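PDB 2XFD: carbohydrate binding module from Escherichia coli, which binds cellobiose through a calcium ion and probably recognises xylan and related plant cell-wall polysaccharides. Local coordinates for residues 6-11 with 63-68; 74-79 with 96-101. All coordinates share one frame; numbering follows the deposited sequence.

From the N terminus, strand 4-11 supplies the first half of contact 1, and its partner 63-68 arrives only after strands 17-22, 25-31, 37-42 and 48-53 have been laid down, so contact 1 closes a loop of 51 residues. The chain then turns into strand 72-75 and opens contact 2, which closes a shorter loop of 16 residues at 96-101. The two loops follow in series, neither nested nor crossed. The centres of the two contacts are about 9 Å apart and they meet along strand 62-69, which pairs with strands 4-11, 72-75 and 99-100 of one sheet. Both contacts also supply ligands to the same calcium ion, Asp-65 from contact 1 and Gln-75, Glu-77 and Glu-98 from contact 2.

Contact 1: residues 6-11 with 63-68; sequences TVRARG and QVDYIV. With CA (calcium ion), chain D.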
loop_
_atom_site.group_PDB
_atom_site.type_symbol
_atom_site.label_atom_id
_atom_site.label_comp_id
_atom_site.label_asym_id
_atom_site.label_seq_id
_atom_site.Cartn_x
_atom_site.Cartn_y
_atom_site.Cartn_z
ATOM N N THR A 6 3.936 -4.101 -9.430
ATOM C CA THR A 6 4.791 -2.973 -9.081
ATOM C C THR A 6 4.022 -2.029 -8.139
ATOM O O THR A 6 2.879 -1.693 -8.452
ATOM C CB THR A 6 5.283 -2.218 -10.277
ATOM O OG1 THR A 6 6.069 -3.073 -11.082
ATOM C CG2 THR A 6 6.062 -0.977 -9.964
ATOM N N VAL A 7 4.604 -1.662 -7.011
ATOM C CA VAL A 7 4.066 -0.710 -6.091
ATOM C C VAL A 7 4.844 0.596 -6.251
ATOM O O VAL A 7 6.065 0.586 -6.164
ATOM C CB VAL A 7 4.150 -1.231 -4.658
ATOM C CG1 VAL A 7 3.622 -0.206 -3.649
ATOM C CG2 VAL A 7 3.446 -2.549 -4.530
ATOM N N ARG A 8 4.148 1.723 -6.449
ATOM C CA ARG A 8 4.786 3.035 -6.464
ATOM C C ARG A 8 4.380 3.749 -5.166
ATOM O O ARG A 8 3.204 4.029 -4.960
ATOM C CB ARG A 8 4.349 3.835 -7.687
ATOM C CG ARG A 8 5.099 5.164 -7.726
ATOM C CD ARG A 8 5.371 5.717 -8.983
ATOM N NE ARG A 8 6.247 6.839 -9.033
ATOM C CZ ARG A 8 7.555 6.881 -9.340
ATOM N NH1 ARG A 8 8.119 8.072 -9.447
ATOM N NH2 ARG A 8 8.286 5.797 -9.482
ATOM N N ALA A 9 5.345 4.014 -4.282
ATOM C CA ALA A 9 5.052 4.528 -2.966
ATOM C C ALA A 9 6.235 5.259 -2.385
ATOM O O ALA A 9 7.376 5.107 -2.858
ATOM C CB ALA A 9 4.630 3.413 -2.060
ATOM N N ARG A 10 5.952 5.998 -1.316
ATOM C CA ARG A 10 6.955 6.694 -0.525
ATOM C C ARG A 10 6.543 6.702 0.923
ATOM O O ARG A 10 5.355 6.553 1.246
ATOM C CB ARG A 10 7.155 8.157 -0.993
ATOM C CG ARG A 10 6.045 9.096 -0.606
ATOM C CD ARG A 10 6.262 10.509 -1.038
ATOM N NE ARG A 10 5.337 11.464 -0.451
ATOM C CZ ARG A 10 5.592 12.199 0.645
ATOM N NH1 ARG A 10 4.753 13.148 0.979
ATOM N NH2 ARG A 10 6.666 11.968 1.379
ATOM N N GLY A 11 7.534 6.934 1.768
ATOM C CA GLY A 11 7.303 7.326 3.140
ATOM C C GLY A 11 7.510 8.835 3.290
ATOM O O GLY A 11 7.948 9.512 2.367
ATOM N N GLN A 63 2.531 7.184 1.550
ATOM C CA GLN A 63 1.722 7.629 0.404
ATOM C C GLN A 63 1.970 6.606 -0.718
ATOM O O GLN A 63 3.082 6.494 -1.203
ATOM C CB GLN A 63 2.064 9.037 -0.018
ATOM C CG GLN A 63 1.142 9.605 -1.072
ATOM C CD GLN A 63 1.583 10.922 -1.654
ATOM O OE1 GLN A 63 2.672 11.424 -1.413
ATOM N NE2 GLN A 63 0.736 11.523 -2.380
ATOM N N VAL A 64 0.909 5.913 -1.128
ATOM C CA VAL A 64 0.939 4.966 -2.245
ATOM C C VAL A 64 0.300 5.627 -3.421
ATOM O O VAL A 64 -0.857 5.988 -3.390
ATOM C CB VAL A 64 0.179 3.641 -1.856
ATOM C CG1 VAL A 64 0.290 2.667 -3.030
ATOM C CG2 VAL A 64 0.654 3.055 -0.583
ATOM N N ASP A 65 1.060 5.817 -4.475
ATOM C CA ASP A 65 0.505 6.406 -5.684
ATOM C C ASP A 65 -0.464 5.453 -6.376
ATOM O O ASP A 65 -1.641 5.789 -6.657
ATOM C CB ASP A 65 1.607 6.886 -6.648
ATOM C CG ASP A 65 1.134 7.790 -7.744
ATOM O OD1 ASP A 65 -0.058 7.976 -7.916
ATOM O OD2 ASP A 65 2.013 8.329 -8.469
ATOM N N TYR A 66 0.006 4.265 -6.659
ATOM C CA TYR A 66 -0.674 3.278 -7.441
ATOM C C TYR A 66 0.088 1.965 -7.319
ATOM O O TYR A 66 1.230 1.929 -6.862
ATOM C CB TYR A 66 -0.867 3.688 -8.932
ATOM C CG TYR A 66 0.432 3.991 -9.658
ATOM C CD1 TYR A 66 1.280 3.015 -10.078
ATOM C CD2 TYR A 66 0.773 5.295 -9.954
ATOM C CE1 TYR A 66 2.434 3.303 -10.800
ATOM C CE2 TYR A 66 1.915 5.596 -10.642
ATOM C CZ TYR A 66 2.748 4.591 -11.056
ATOM O OH TYR A 66 3.922 4.916 -11.742
ATOM N N ILE A 67 -0.548 0.902 -7.816
ATOM C CA ILE A 67 0.153 -0.308 -8.164
ATOM C C ILE A 67 -0.085 -0.575 -9.643
ATOM O O ILE A 67 -0.998 -0.046 -10.264
ATOM C CB ILE A 67 -0.227 -1.546 -7.285
ATOM C CG1 ILE A 67 -1.601 -2.083 -7.630
ATOM C CG2 ILE A 67 -0.084 -1.181 -5.834
ATOM C CD1 ILE A 67 -1.920 -3.360 -6.895
ATOM N N VAL A 68 0.739 -1.478 -10.223
ATOM C CA VAL A 68 0.573 -1.955 -11.561
ATOM C C VAL A 68 0.541 -3.489 -11.480
ATOM O O VAL A 68 1.446 -4.083 -10.908
ATOM C CB VAL A 68 1.730 -1.508 -12.493
ATOM C CG1 VAL A 68 1.395 -1.879 -13.937
ATOM C CG2 VAL A 68 2.013 -0.029 -12.334
HETATM CA CA CA D . -2.341 8.010 -7.490
HETATM O O HOH W 1 4.542 9.022 -8.661
HETATM O O HOH W 2 2.869 14.514 -0.691
HETATM O O HOH W 3 -1.972 9.821 -8.983
#
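Arg-8 lies across Tyr-66, its CB over one face of the phenol ring at 3.9 Å from the ring centroid, a CH-pi contact. Further out, Arg-8 CD comes to 3.2 Å from Tyr-66 OH, and the guanidinium and ring planes are only 18° apart. The ring is delivered there from chi1 58°, which sets Tyr-66 CG between its backbone N and carbonyl carbon. Beyond the ring, Arg-8 NH2 forms a salt bridge with Asp-38 of the neighbouring strand 37-42.

Asp-65 runs beside Arg-8, pointing the same way, but its carboxylate meets the guanidinium through water: water 1 lies in the guanidinium plane, accepts from Arg-8 NE at 2.8 Å and donates to Asp-65 OD2 at 2.6 Å. Arg-10 approaches Gln-63 more directly, NE donating to OE1 at 2.8 Å in a nearly straight bond (164°) that lies in the plane of the amide carbonyl. Gln-63 NE2 is in turn held by Glu-98. The other face of the sheet is apolar: Val-7 CG2 meets Ile-67 CG2 at 4.0 Å, and Val-51 of strand 48-53 packs against both residues from the opposing sheet of the sandwich.

The strands pair antiparallel, and the register slips by one between Arg-8 and Ala-9. This beta bulge places Asp-65 and Tyr-66 together opposite Arg-8, whose N bonds Tyr-66 O while its O accepts from Asp-65 N. At the bulge the backbone of Asp-65 takes a helical turn, and the residue chelates the calcium with both O, at 2.5 Å, and OD1, at 2.3 Å. With OD1 on the metal and OD2 on the water, the carboxylate is fixed at both oxygens, and the calcium and the nearby arginine probably both stabilise its negative charge.

Contact 2: residues 74-79 with 96-101; sequences RQAENQ and NSEWLH. With CA (calcium ion), chain D; CA (calcium ion), chain C; BGC (beta-D-glucopyranose), chain B; BGC (beta-D-glucopyranose), chain E.
Glu-77 and Ser-97 bring their CA atoms to 4.2 Å where the 3-10 turn 76-78, just past the end of strand 72-75, meets the loop leading into strand 99-100, and the one direct backbone bond runs from Asn-96 N to Gln-79 O. The amide of Asn-96 reaches back over the turn, ND2 donating to Glu-77 O at 3.0 Å (153°). Water 4 adds to the junction by accepting from Ser-97 N, within hydrogen-bonding distance of Ala-76 O and Gln-79 O.

Glu-77 and Glu-98 lie side by side, pointing the same way, with their carboxylate planes turned 85° apart. Glu-77 grips the calcium with both oxygens, each at 2.5 Å, and Glu-98 through OE2 at 2.3 Å, so Glu-77 OE2 and Glu-98 OE2 stand only 3.2 Å apart. Gln-75 OE1 adds a neutral ligand, Asp-65 and water 3 complete the site, and Gln-63 NE2 holds Glu-98 OE1.

At the far end of 96-101, His-101 O binds the second calcium at 2.3 Å, beside O2 and O3 of one glucose, while its ring has O6 of the other glucose over one face, 3.6 Å from CE1. An alanine here would take away the imidazole beside that hydroxymethyl group and would probably leave O6 and C6 of the second glucose freer to turn. Two calcium roles thus emerge: one ion is held by six protein oxygens and a water and probably offsets the repulsion between the carboxylates of Glu-77 and Glu-98, consistent with a structural part, whereas the other coordinates the sugar itself.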
loop_
_atom_site.group_PDB
_atom_site.type_symbol
_atom_site.label_atom_id
_atom_site.label_comp_id
_atom_site.label_asym_id
_atom_site.label_seq_id
_atom_site.Cartn_x
_atom_site.Cartn_y
_atom_site.Cartn_z
ATOM N N ARG A 74 -3.550 0.569 -11.188
ATOM C CA ARG A 74 -4.683 0.676 -10.293
ATOM C C ARG A 74 -4.333 1.755 -9.279
ATOM O O ARG A 74 -3.446 1.555 -8.446
ATOM C CB ARG A 74 -4.956 -0.688 -9.636
ATOM C CG ARG A 74 -5.177 -1.829 -10.614
ATOM C CD ARG A 74 -5.510 -3.066 -9.886
ATOM N NE ARG A 74 -5.597 -4.226 -10.778
ATOM C CZ ARG A 74 -5.803 -5.464 -10.390
ATOM N NH1 ARG A 74 -6.026 -5.764 -9.133
ATOM N NH2 ARG A 74 -5.741 -6.457 -11.300
ATOM N N GLN A 75 -4.959 2.902 -9.379
ATOM C CA GLN A 75 -4.646 4.032 -8.503
ATOM C C GLN A 75 -5.057 3.739 -7.067
ATOM O O GLN A 75 -6.176 3.275 -6.834
ATOM C CB GLN A 75 -5.344 5.257 -8.964
ATOM C CG GLN A 75 -4.905 5.818 -10.317
ATOM C CD GLN A 75 -3.503 6.354 -10.323
ATOM O OE1 GLN A 75 -2.934 6.697 -9.307
ATOM N NE2 GLN A 75 -2.900 6.425 -11.517
ATOM N N ALA A 76 -4.228 4.075 -6.086
ATOM C CA ALA A 76 -4.626 3.870 -4.684
ATOM C C ALA A 76 -5.889 4.614 -4.321
ATOM O O ALA A 76 -6.745 4.089 -3.605
ATOM C CB ALA A 76 -3.442 4.249 -3.790
ATOM N N GLU A 77 -6.014 5.853 -4.806
ATOM C CA GLU A 77 -7.145 6.707 -4.521
ATOM C C GLU A 77 -8.433 6.246 -5.170
ATOM O O GLU A 77 -9.497 6.736 -4.828
ATOM C CB GLU A 77 -6.823 8.173 -4.886
ATOM C CG GLU A 77 -6.518 8.434 -6.374
ATOM C CD GLU A 77 -5.068 8.286 -6.753
ATOM O OE1 GLU A 77 -4.604 9.066 -7.623
ATOM O OE2 GLU A 77 -4.372 7.369 -6.265
ATOM N N ASN A 78 -8.340 5.290 -6.113
ATOM C CA ASN A 78 -9.533 4.683 -6.719
ATOM C C ASN A 78 -10.014 3.452 -5.970
ATOM O O ASN A 78 -10.992 2.865 -6.404
ATOM C CB ASN A 78 -9.277 4.382 -8.214
ATOM C CG ASN A 78 -9.102 5.642 -9.040
ATOM O OD1 ASN A 78 -9.397 6.750 -8.588
ATOM N ND2 ASN A 78 -8.641 5.491 -10.251
ATOM N N GLN A 79 -9.383 3.099 -4.883
ATOM C CA GLN A 79 -9.751 1.916 -4.127
ATOM C C GLN A 79 -10.657 2.280 -2.974
ATOM O O GLN A 79 -10.327 3.165 -2.165
ATOM C CB GLN A 79 -8.518 1.159 -3.641
ATOM C CG GLN A 79 -7.482 0.863 -4.678
ATOM C CD GLN A 79 -8.032 0.242 -5.952
ATOM O OE1 GLN A 79 -7.684 0.784 -7.102
ATOM N NE2 GLN A 79 -8.772 -0.717 -5.891
ATOM N N ASN A 96 -10.673 5.576 -0.600
ATOM C CA ASN A 96 -10.276 6.390 -1.707
ATOM C C ASN A 96 -9.199 7.398 -1.317
ATOM O O ASN A 96 -9.319 8.573 -1.512
ATOM C CB ASN A 96 -11.478 7.088 -2.376
ATOM C CG ASN A 96 -12.448 6.088 -2.932
ATOM O OD1 ASN A 96 -13.399 5.656 -2.255
ATOM N ND2 ASN A 96 -12.193 5.643 -4.150
ATOM N N SER A 97 -8.076 6.887 -0.818
ATOM C CA SER A 97 -6.936 7.746 -0.471
ATOM C C SER A 97 -5.627 6.994 -0.803
ATOM O O SER A 97 -5.533 5.785 -0.664
ATOM C CB SER A 97 -6.945 8.069 1.002
ATOM O OG SER A 97 -5.830 8.851 1.368
ATOM N N GLU A 98 -4.633 7.783 -1.211
ATOM C CA GLU A 98 -3.264 7.335 -1.313
ATOM C C GLU A 98 -2.605 7.078 0.006
ATOM O O GLU A 98 -1.548 6.451 0.066
ATOM C CB GLU A 98 -2.444 8.351 -2.097
ATOM C CG GLU A 98 -2.858 8.480 -3.539
ATOM C CD GLU A 98 -2.032 9.443 -4.356
ATOM O OE1 GLU A 98 -1.601 10.474 -3.773
ATOM O OE2 GLU A 98 -1.836 9.226 -5.558
ATOM N N TRP A 99 -3.140 7.632 1.113
ATOM C CA TRP A 99 -2.400 7.679 2.368
ATOM C C TRP A 99 -2.728 6.513 3.307
ATOM O O TRP A 99 -3.875 6.166 3.507
ATOM C CB TRP A 99 -2.727 9.000 3.071
ATOM C CG TRP A 99 -2.056 10.143 2.376
ATOM C CD1 TRP A 99 -2.542 10.884 1.355
ATOM C CD2 TRP A 99 -0.705 10.572 2.566
ATOM N NE1 TRP A 99 -1.632 11.804 0.919
ATOM C CE2 TRP A 99 -0.477 11.649 1.666
ATOM C CE3 TRP A 99 0.335 10.207 3.450
ATOM C CZ2 TRP A 99 0.753 12.328 1.610
ATOM C CZ3 TRP A 99 1.502 10.899 3.372
ATOM C CH2 TRP A 99 1.681 11.960 2.454
ATOM N N LEU A 100 -1.670 6.088 3.943
ATOM C CA LEU A 100 -1.746 5.207 5.112
ATOM C C LEU A 100 -1.063 5.950 6.235
ATOM O O LEU A 100 0.169 6.023 6.325
ATOM C CB LEU A 100 -1.092 3.861 4.859
ATOM C CG LEU A 100 -1.771 2.986 3.801
ATOM C CD1 LEU A 100 -0.867 1.878 3.326
ATOM C CD2 LEU A 100 -3.115 2.470 4.351
ATOM N N HIS A 101 -1.862 6.531 7.126
ATOM C CA HIS A 101 -1.349 7.259 8.324
ATOM C C HIS A 101 -1.142 6.317 9.470
ATOM O O HIS A 101 -0.182 6.430 10.263
ATOM C CB HIS A 101 -2.305 8.373 8.693
ATOM C CG HIS A 101 -2.502 9.376 7.619
ATOM N ND1 HIS A 101 -1.610 10.366 7.222
ATOM C CD2 HIS A 101 -3.595 9.535 6.861
ATOM C CE1 HIS A 101 -2.192 11.100 6.274
ATOM N NE2 HIS A 101 -3.384 10.580 6.037
HETATM CA CA CA D . -2.341 8.010 -7.490
HETATM CA CA CA C . 1.484 7.845 11.073
HETATM C C2 BGC B . -0.904 9.510 12.827
HETATM C C3 BGC B . -1.054 8.052 13.223
HETATM C C4 BGC B . -1.639 7.904 14.637
HETATM C C5 BGC B . -2.941 8.682 14.688
HETATM C C6 BGC B . -3.725 8.667 16.020
HETATM C C1 BGC B . -2.197 10.259 13.035
HETATM O O2 BGC B . -0.389 9.536 11.478
HETATM O O3 BGC B . 0.250 7.465 13.176
HETATM O O4 BGC B . -1.932 6.561 14.925
HETATM O O5 BGC B . -2.680 10.012 14.347
HETATM O O6 BGC B . -2.881 9.252 16.989
HETATM C C2 BGC E . -4.235 14.333 13.671
HETATM C C3 BGC E . -3.261 13.204 13.876
HETATM C C4 BGC E . -3.094 12.345 12.624
HETATM C C5 BGC E . -2.903 13.232 11.455
HETATM C C6 BGC E . -2.773 12.397 10.231
HETATM C C1 BGC E . -3.825 15.090 12.422
HETATM O O1 BGC E . -4.556 16.262 12.150
HETATM O O2 BGC E . -4.292 15.152 14.822
HETATM O O3 BGC E . -3.670 12.377 14.963
HETATM O O4 BGC E . -1.959 11.651 12.784
HETATM O O5 BGC E . -3.995 14.170 11.361
HETATM O O6 BGC E . -2.638 13.218 9.106
HETATM O O HOH W 4 -7.864 3.972 -0.959
HETATM O O HOH W 5 -13.720 3.455 -5.418
HETATM O O HOH W 6 2.790 9.207 12.532
HETATM O O HOH W 3 -1.972 9.821 -8.983
#